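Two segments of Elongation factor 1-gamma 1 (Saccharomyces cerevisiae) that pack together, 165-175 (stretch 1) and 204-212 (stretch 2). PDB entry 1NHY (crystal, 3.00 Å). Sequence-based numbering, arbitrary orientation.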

ATOM      1  N   ALA A 165      -3.787  -2.170  -1.288  1.00 50.34           N
ATOM      2  CA  ALA A 165      -4.819  -2.124  -0.271  1.00 51.88           C
ATOM      3  C   ALA A 165      -4.265  -2.647   1.066  1.00 53.18           C
ATOM      4  O   ALA A 165      -4.666  -2.186   2.133  1.00 54.96           O
ATOM      5  CB  ALA A 165      -6.021  -2.946  -0.714  1.00 50.10           C
ATOM      6  N   ALA A 166      -3.332  -3.596   1.018  1.00 52.84           N
ATOM      7  CA  ALA A 166      -2.762  -4.129   2.256  1.00 53.46           C
ATOM      8  C   ALA A 166      -1.929  -3.082   2.966  1.00 54.85           C
ATOM      9  O   ALA A 166      -2.013  -2.929   4.183  1.00 55.37           O
ATOM     10  CB  ALA A 166      -1.904  -5.352   1.969  1.00 53.47           C
ATOM     11  N   SER A 167      -1.119  -2.361   2.200  1.00 56.63           N
ATOM     12  CA  SER A 167      -0.267  -1.327   2.761  1.00 57.74           C
ATOM     13  C   SER A 167      -1.106  -0.220   3.386  1.00 58.11           C
ATOM     14  O   SER A 167      -0.770   0.313   4.441  1.00 59.10           O
ATOM     15  CB  SER A 167       0.630  -0.732   1.678  1.00 58.15           C
ATOM     16  OG  SER A 167      -0.127   0.077   0.796  1.00 59.91           O
ATOM     17  N   ILE A 168      -2.206   0.130   2.745  1.00 58.63           N
ATOM     18  CA  ILE A 168      -3.033   1.186   3.288  1.00 60.27           C
ATOM     19  C   ILE A 168      -3.634   0.793   4.631  1.00 60.83           C
ATOM     20  O   ILE A 168      -3.520   1.534   5.621  1.00 60.86           O
ATOM     21  CB  ILE A 168      -4.115   1.567   2.276  1.00 61.26           C
ATOM     22  CG1 ILE A 168      -3.427   2.285   1.110  1.00 61.79           C
ATOM     23  CG2 ILE A 168      -5.196   2.437   2.927  1.00 61.63           C
ATOM     24  CD1 ILE A 168      -4.270   2.443  -0.114  1.00 63.22           C
ATOM     25  N   PHE A 169      -4.253  -0.381   4.665  1.00 60.61           N
ATOM     26  CA  PHE A 169      -4.857  -0.888   5.885  1.00 59.75           C
ATOM     27  C   PHE A 169      -3.901  -0.855   7.072  1.00 61.91           C
ATOM     28  O   PHE A 169      -4.313  -0.589   8.198  1.00 62.86           O
ATOM     29  CB  PHE A 169      -5.337  -2.304   5.649  1.00 54.99           C
ATOM     30  CG  PHE A 169      -6.800  -2.399   5.390  1.00 52.06           C
ATOM     31  CD1 PHE A 169      -7.700  -2.187   6.422  1.00 50.65           C
ATOM     32  CD2 PHE A 169      -7.291  -2.711   4.119  1.00 51.48           C
ATOM     33  CE1 PHE A 169      -9.083  -2.291   6.205  1.00 50.33           C
ATOM     34  CE2 PHE A 169      -8.674  -2.816   3.892  1.00 50.42           C
ATOM     35  CZ  PHE A 169      -9.570  -2.603   4.940  1.00 48.66           C
ATOM     36  N   THR A 170      -2.624  -1.117   6.821  1.00 63.27           N
ATOM     37  CA  THR A 170      -1.619  -1.106   7.877  1.00 65.69           C
ATOM     38  C   THR A 170      -1.870  -0.089   9.011  1.00 67.17           C
ATOM     39  O   THR A 170      -2.356  -0.471  10.077  1.00 66.92           O
ATOM     40  CB  THR A 170      -0.254  -0.906   7.243  1.00 65.89           C
ATOM     41  OG1 THR A 170      -0.051  -1.963   6.296  1.00 66.15           O
ATOM     42  CG2 THR A 170       0.839  -0.950   8.277  1.00 66.35           C
ATOM     43  N   ARG A 171      -1.567   1.188   8.792  1.00 68.90           N
ATOM     44  CA  ARG A 171      -1.784   2.202   9.832  1.00 70.53           C
ATOM     45  C   ARG A 171      -3.112   2.062  10.597  1.00 71.35           C
ATOM     46  O   ARG A 171      -3.191   2.393  11.778  1.00 71.34           O
ATOM     47  CB  ARG A 171      -1.693   3.600   9.225  1.00 70.96           C
ATOM     48  CG  ARG A 171      -0.362   3.872   8.534  1.00 72.88           C
ATOM     49  CD  ARG A 171       0.821   3.895   9.511  1.00 73.59           C
ATOM     50  NE  ARG A 171       1.951   3.096   9.034  1.00 74.26           N
ATOM     51  CZ  ARG A 171       3.232   3.457   9.116  1.00 73.67           C
ATOM     52  NH1 ARG A 171       3.565   4.623   9.659  1.00 75.28           N
ATOM     53  NH2 ARG A 171       4.186   2.650   8.659  1.00 70.00           N
ATOM     54  N   TYR A 172      -4.162   1.591   9.937  1.00 72.31           N
ATOM     55  CA  TYR A 172      -5.430   1.406  10.638  1.00 73.83           C
ATOM     56  C   TYR A 172      -5.308   0.254  11.651  1.00 74.84           C
ATOM     57  O   TYR A 172      -5.803   0.345  12.773  1.00 75.67           O
ATOM     58  CB  TYR A 172      -6.545   1.103   9.648  1.00 73.60           C
ATOM     59  CG  TYR A 172      -7.094   2.315   8.953  1.00 74.10           C
ATOM     60  CD1 TYR A 172      -7.896   3.228   9.631  1.00 74.34           C
ATOM     61  CD2 TYR A 172      -6.841   2.536   7.601  1.00 75.51           C
ATOM     62  CE1 TYR A 172      -8.445   4.337   8.976  1.00 74.52           C
ATOM     63  CE2 TYR A 172      -7.381   3.639   6.938  1.00 75.73           C
ATOM     64  CZ  TYR A 172      -8.181   4.533   7.631  1.00 74.90           C
ATOM     65  OH  TYR A 172      -8.727   5.603   6.964  1.00 73.73           O
ATOM     66  N   PHE A 173      -4.645  -0.828  11.256  1.00 74.47           N
ATOM     67  CA  PHE A 173      -4.468  -1.957  12.153  1.00 74.04           C
ATOM     68  C   PHE A 173      -3.539  -1.603  13.281  1.00 74.92           C
ATOM     69  O   PHE A 173      -3.360  -2.379  14.199  1.00 75.44           O
ATOM     70  CB  PHE A 173      -3.902  -3.161  11.415  1.00 72.51           C
ATOM     71  CG  PHE A 173      -4.926  -3.923  10.662  1.00 69.91           C
ATOM     72  CD1 PHE A 173      -6.029  -4.449  11.318  1.00 68.72           C
ATOM     73  CD2 PHE A 173      -4.824  -4.063   9.288  1.00 69.53           C
ATOM     74  CE1 PHE A 173      -7.022  -5.103  10.620  1.00 69.48           C
ATOM     75  CE2 PHE A 173      -5.814  -4.718   8.569  1.00 69.71           C
ATOM     76  CZ  PHE A 173      -6.923  -5.238   9.238  1.00 70.58           C
ATOM     77  N   GLU A 174      -2.938  -0.429  13.220  1.00 76.02           N
ATOM     78  CA  GLU A 174      -2.021  -0.030  14.270  1.00 76.45           C
ATOM     79  C   GLU A 174      -2.605   0.997  15.214  1.00 76.99           C
ATOM     80  O   GLU A 174      -2.125   1.149  16.332  1.00 77.73           O
ATOM     81  CB  GLU A 174      -0.744   0.525  13.661  1.00 75.89           C
ATOM     82  CG  GLU A 174      -0.057  -0.462  12.775  1.00 77.89           C
ATOM     83  CD  GLU A 174       1.337  -0.022  12.388  1.00 79.85           C
ATOM     84  OE1 GLU A 174       1.480   1.078  11.802  1.00 81.03           O
ATOM     85  OE2 GLU A 174       2.292  -0.784  12.673  1.00 80.99           O
ATOM     86  N   SER A 175      -3.646   1.698  14.782  1.00 77.09           N
ATOM     87  CA  SER A 175      -4.203   2.727  15.634  1.00 77.90           C
ATOM     88  C   SER A 175      -5.698   2.649  15.804  1.00 79.63           C
ATOM     89  O   SER A 175      -6.227   3.142  16.786  1.00 80.85           O
ATOM     90  CB  SER A 175      -3.842   4.106  15.082  1.00 77.06           C
ATOM     91  OG  SER A 175      -2.507   4.134  14.608  1.00 78.02           O
ATOM     92  N   GLU A 204       8.497  -6.222   5.098  1.00 76.09           N
ATOM     93  CA  GLU A 204       8.075  -4.898   5.541  1.00 78.68           C
ATOM     94  C   GLU A 204       7.264  -5.015   6.797  1.00 79.72           C
ATOM     95  O   GLU A 204       7.077  -4.038   7.506  1.00 80.20           O
ATOM     96  CB  GLU A 204       7.208  -4.214   4.481  1.00 80.54           C
ATOM     97  CG  GLU A 204       7.909  -3.172   3.621  1.00 82.42           C
ATOM     98  CD  GLU A 204       9.010  -3.751   2.738  1.00 83.59           C
ATOM     99  OE1 GLU A 204       8.752  -4.731   1.983  1.00 81.97           O
ATOM    100  OE2 GLU A 204      10.138  -3.205   2.804  1.00 85.04           O
ATOM    101  N   TYR A 205       6.780  -6.214   7.082  1.00 81.45           N
ATOM    102  CA  TYR A 205       5.935  -6.405   8.245  1.00 83.68           C
ATOM    103  C   TYR A 205       6.601  -7.113   9.403  1.00 85.42           C
ATOM    104  O   TYR A 205       5.929  -7.766  10.206  1.00 86.13           O
ATOM    105  CB  TYR A 205       4.666  -7.150   7.823  1.00 83.77           C
ATOM    106  CG  TYR A 205       3.670  -6.264   7.120  1.00 82.65           C
ATOM    107  CD1 TYR A 205       2.658  -5.638   7.836  1.00 83.11           C
ATOM    108  CD2 TYR A 205       3.746  -6.040   5.750  1.00 82.12           C
ATOM    109  CE1 TYR A 205       1.739  -4.815   7.213  1.00 83.78           C
ATOM    110  CE2 TYR A 205       2.832  -5.214   5.111  1.00 83.00           C
ATOM    111  CZ  TYR A 205       1.826  -4.605   5.852  1.00 83.86           C
ATOM    112  OH  TYR A 205       0.880  -3.808   5.241  1.00 83.33           O
ATOM    113  N   LYS A 206       7.919  -6.974   9.496  1.00 86.90           N
ATOM    114  CA  LYS A 206       8.671  -7.604  10.574  1.00 87.36           C
ATOM    115  C   LYS A 206       7.998  -7.346  11.916  1.00 88.05           C
ATOM    116  O   LYS A 206       7.099  -8.074  12.327  1.00 88.38           O
ATOM    117  CB  LYS A 206      10.093  -7.062  10.599  1.00 87.36           C
ATOM    118  CG  LYS A 206      11.144  -8.106  10.309  1.00 87.97           C
ATOM    119  CD  LYS A 206      10.876  -8.838   9.009  1.00 86.80           C
ATOM    120  CE  LYS A 206      12.050  -9.755   8.694  1.00 87.70           C
ATOM    121  NZ  LYS A 206      11.844 -10.603   7.480  1.00 88.49           N
ATOM    122  N   ASP A 207       8.429  -6.308  12.604  1.00 89.15           N
ATOM    123  CA  ASP A 207       7.827  -5.990  13.885  1.00 90.27           C
ATOM    124  C   ASP A 207       6.592  -5.121  13.665  1.00 89.68           C
ATOM    125  O   ASP A 207       6.665  -3.888  13.615  1.00 88.40           O
ATOM    126  CB  ASP A 207       8.856  -5.293  14.781  1.00 92.88           C
ATOM    127  CG  ASP A 207       9.785  -4.357  14.001  1.00 95.31           C
ATOM    128  OD1 ASP A 207      10.439  -4.816  13.032  1.00 96.49           O
ATOM    129  OD2 ASP A 207       9.866  -3.161  14.364  1.00 95.96           O
ATOM    130  N   PHE A 208       5.451  -5.785  13.517  1.00 89.32           N
ATOM    131  CA  PHE A 208       4.191  -5.100  13.286  1.00 89.40           C
ATOM    132  C   PHE A 208       3.338  -5.129  14.554  1.00 89.09           C
ATOM    133  O   PHE A 208       3.067  -6.197  15.091  1.00 89.01           O
ATOM    134  CB  PHE A 208       3.445  -5.771  12.125  1.00 89.26           C
ATOM    135  CG  PHE A 208       2.069  -5.223  11.899  1.00 88.73           C
ATOM    136  CD1 PHE A 208       1.893  -3.909  11.497  1.00 88.15           C
ATOM    137  CD2 PHE A 208       0.946  -6.008  12.142  1.00 88.71           C
ATOM    138  CE1 PHE A 208       0.617  -3.379  11.344  1.00 88.69           C
ATOM    139  CE2 PHE A 208      -0.334  -5.488  11.993  1.00 88.72           C
ATOM    140  CZ  PHE A 208      -0.501  -4.171  11.594  1.00 89.50           C
ATOM    141  N   LYS A 209       2.916  -3.960  15.027  1.00 89.11           N
ATOM    142  CA  LYS A 209       2.104  -3.891  16.240  1.00 89.43           C
ATOM    143  C   LYS A 209       0.601  -3.879  16.008  1.00 88.65           C
ATOM    144  O   LYS A 209       0.012  -2.823  15.773  1.00 88.59           O
ATOM    145  CB  LYS A 209       2.470  -2.647  17.074  1.00 91.40           C
ATOM    146  CG  LYS A 209       3.599  -2.850  18.105  1.00 91.93           C
ATOM    147  CD  LYS A 209       3.749  -1.650  19.067  1.00 92.49           C
ATOM    148  CE  LYS A 209       2.497  -1.430  19.924  1.00 92.51           C
ATOM    149  NZ  LYS A 209       2.650  -0.291  20.881  1.00 92.01           N
ATOM    150  N   PHE A 210      -0.026  -5.046  16.091  1.00 88.50           N
ATOM    151  CA  PHE A 210      -1.475  -5.130  15.917  1.00 88.94           C
ATOM    152  C   PHE A 210      -2.174  -4.470  17.094  1.00 89.97           C
ATOM    153  O   PHE A 210      -2.504  -5.128  18.067  1.00 90.18           O
ATOM    154  CB  PHE A 210      -1.933  -6.580  15.854  1.00 87.51           C
ATOM    155  CG  PHE A 210      -2.386  -7.003  14.512  1.00 85.41           C
ATOM    156  CD1 PHE A 210      -3.398  -6.319  13.867  1.00 85.08           C
ATOM    157  CD2 PHE A 210      -1.786  -8.084  13.877  1.00 84.94           C
ATOM    158  CE1 PHE A 210      -3.807  -6.699  12.599  1.00 84.43           C
ATOM    159  CE2 PHE A 210      -2.180  -8.478  12.614  1.00 83.57           C
ATOM    160  CZ  PHE A 210      -3.193  -7.786  11.969  1.00 83.99           C
ATOM    161  N   ALA A 211      -2.404  -3.170  17.013  1.00 91.83           N
ATOM    162  CA  ALA A 211      -3.065  -2.458  18.097  1.00 94.26           C
ATOM    163  C   ALA A 211      -4.378  -3.130  18.502  1.00 96.15           C
ATOM    164  O   ALA A 211      -5.072  -3.708  17.666  1.00 97.32           O
ATOM    165  CB  ALA A 211      -3.323  -1.020  17.679  1.00 93.55           C
ATOM    166  N   ASP A 212      -4.701  -3.074  19.791  1.00 97.54           N
ATOM    167  CA  ASP A 212      -5.953  -3.643  20.308  1.00 98.30           C
ATOM    168  C   ASP A 212      -6.631  -2.526  21.105  1.00 97.79           C
ATOM    169  O   ASP A 212      -7.709  -2.696  21.686  1.00 97.41           O
ATOM    170  CB  ASP A 212      -5.681  -4.842  21.226  1.00 99.83           C
ATOM    171  CG  ASP A 212      -5.165  -4.428  22.606  1.00100.92           C
ATOM    172  OD1 ASP A 212      -5.961  -3.902  23.420  1.00101.75           O
ATOM    173  OD2 ASP A 212      -3.959  -4.627  22.876  1.00100.73           O
TER

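The contact sets a helical stretch, 165-175, of a helix that begins earlier in the chain, against an irregular segment, 204-212, with 411 Å² buried in total, and two hydrogen bonds join them near its ends. At one end the CA-to-CB bond of Tyr205 points sideways, but the end of its side chain comes nearer to the helix, and its hydroxyl donates to Thr170: OH of Tyr205 and OG1 of Thr170 are 2.3 Å apart, very short for such a bond and best read with the 3.0 Å resolution in mind. OG1 lies at the edge of the tyrosine ring, near its plane, as suits a bond made through the phenol oxygen. The carbonyl of Ala166 is close to both hydroxyls, its O lying 3.2 Å from Tyr205 OH and 3.0 Å from Thr170 OG1; the same oxygen also accepts the helical bond from Thr170 N at 3.3 Å.

At the other end the carbonyl of Phe173 accepts from the second segment. Ala211 N donates to Phe173 O over 3.1 Å, but the angle at the hydrogen is only 127°, so the bond is weak. The approach of Glu174 O to Ala211 CB nearby, 2.8 Å, is too tight to be interpreted.

Between these polar ends the packing is largely apolar. Phe173 CB meets the edge of the Phe208 ring, 3.6 Å from CZ, while the Phe173 ring receives the edge of Phe210 in an offset edge-to-face pair, with centroids 5.3 Å apart and planes at 75°. Glu174 adds its aliphatic portion, CG lying 3.3 Å from Phe208 CE1. Its carboxylate finds its charge partner within the helix instead: OE1 of Glu174 is 3.5 Å from Arg171 NE, a salt bridge of charges alone, since the oxygen sits well out of the guanidinium plane.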